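Local coordinates for aminoglycoside phosphotransferase (PDB 4PDY), which probably acts as a transferase of the aminoglycoside phosphotransferase family, whose members share a protein kinase-like fold and typically move phosphate from a nucleotide to a small molecule, at residues A[20-24]-A[56-60]. Sequence-based numbering, arbitrary orientation. Where two conformers were deposited one is given.
Sequences APLIP and AAKRS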
# COMPACT_ATOMS: atom_id res chain seq x y z
N ALA A 20 -8.16 19.51 11.35
CA ALA A 20 -6.86 19.62 10.70
C ALA A 20 -6.42 21.09 10.73
O ALA A 20 -7.17 21.96 10.35
CB ALA A 20 -6.93 19.12 9.26
N PRO A 21 -5.22 21.36 11.23
CA PRO A 21 -4.78 22.75 11.22
C PRO A 21 -4.58 23.29 9.77
O PRO A 21 -4.06 22.59 8.91
CB PRO A 21 -3.45 22.72 12.00
CG PRO A 21 -3.44 21.41 12.71
CD PRO A 21 -4.26 20.46 11.91
N LEU A 22 -5.06 24.49 9.48
CA LEU A 22 -4.82 25.10 8.17
C LEU A 22 -3.32 25.31 8.00
O LEU A 22 -2.59 25.59 8.97
CB LEU A 22 -5.55 26.44 8.01
CG LEU A 22 -7.01 26.38 7.54
CD1 LEU A 22 -7.66 27.72 7.80
CD2 LEU A 22 -7.12 26.01 6.06
N ILE A 23 -2.85 25.14 6.78
CA ILE A 23 -1.47 25.46 6.46
C ILE A 23 -1.26 26.96 6.71
O ILE A 23 -2.11 27.77 6.34
CB ILE A 23 -1.14 25.05 5.00
CG1 ILE A 23 -1.26 23.52 4.88
CG2 ILE A 23 0.22 25.59 4.56
CD1 ILE A 23 -1.06 22.98 3.49
N PRO A 24 -0.11 27.35 7.29
CA PRO A 24 0.11 28.78 7.50
C PRO A 24 0.10 29.55 6.17
O PRO A 24 0.64 29.08 5.18
CB PRO A 24 1.48 28.84 8.19
CG PRO A 24 1.60 27.51 8.84
CD PRO A 24 0.95 26.54 7.93
N ALA A 56 -3.37 20.43 -4.65
CA ALA A 56 -3.32 19.65 -3.42
C ALA A 56 -2.04 20.00 -2.67
O ALA A 56 -0.94 19.80 -3.20
CB ALA A 56 -3.30 18.16 -3.77
N ALA A 57 -2.17 20.50 -1.45
CA ALA A 57 -1.02 20.84 -0.62
C ALA A 57 -0.93 19.84 0.53
O ALA A 57 -1.91 19.56 1.21
CB ALA A 57 -1.19 22.25 -0.10
N LYS A 58 0.26 19.28 0.71
CA LYS A 58 0.49 18.26 1.71
C LYS A 58 1.45 18.77 2.78
O LYS A 58 2.54 19.25 2.44
CB LYS A 58 1.10 17.03 1.04
CG LYS A 58 1.44 15.88 2.01
CD LYS A 58 0.20 15.26 2.64
CE LYS A 58 0.53 14.14 3.63
NZ LYS A 58 1.05 12.94 2.92
N ARG A 59 1.02 18.67 4.03
CA ARG A 59 1.87 18.84 5.18
C ARG A 59 2.47 17.46 5.49
O ARG A 59 1.73 16.49 5.74
CB ARG A 59 1.06 19.31 6.37
CG ARG A 59 1.89 19.48 7.63
CD ARG A 59 1.04 19.84 8.83
NE ARG A 59 0.65 21.25 8.85
CZ ARG A 59 -0.58 21.74 8.73
NH1 ARG A 59 -1.64 20.97 8.51
NH2 ARG A 59 -0.75 23.05 8.84
N SER A 60 3.79 17.38 5.45
CA SER A 60 4.49 16.12 5.64
C SER A 60 5.56 16.27 6.72
O SER A 60 5.96 17.38 7.08
CB SER A 60 5.12 15.68 4.31
OG SER A 60 5.82 14.44 4.43
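Hydrogen bonding from one long side chain holds the extended segment 20-24 against segment 56-60 of strand 54-60. R59 NH1 donates to P21 O at 2.9 Å; R59 NH2 adds weak bonds to P21 O at 3.3 Å and L22 O at 3.1 Å. Arginine suits this place because its planar, multi-donor head can reach two successive carbonyls along its edge, and P21, its phi fixed by the ring, favours the extended backbone there. Van der Waals packing adds to this: I23 CG1 lies over one face of the guanidinium, 4.0 Å from R59 NH2, and I23 CD1 makes an apolar contact 3.7 Å from A57 CB, where alanine's small methyl leaves room for the isoleucine. A56 lines the pocket of the bound histidine. R59 NE also hydrogen-bonds Y105 OH, and R59 makes a cation-pi contact with F103, both on strand 103-109. I23 N bonds E45 on strand 44-49 and I23 O bonds R38 on strand 35-41, tying the loop to the antiparallel sheet of the kinase-like N-terminal lobe; P24 sits at the N-cap position of helix 25-28.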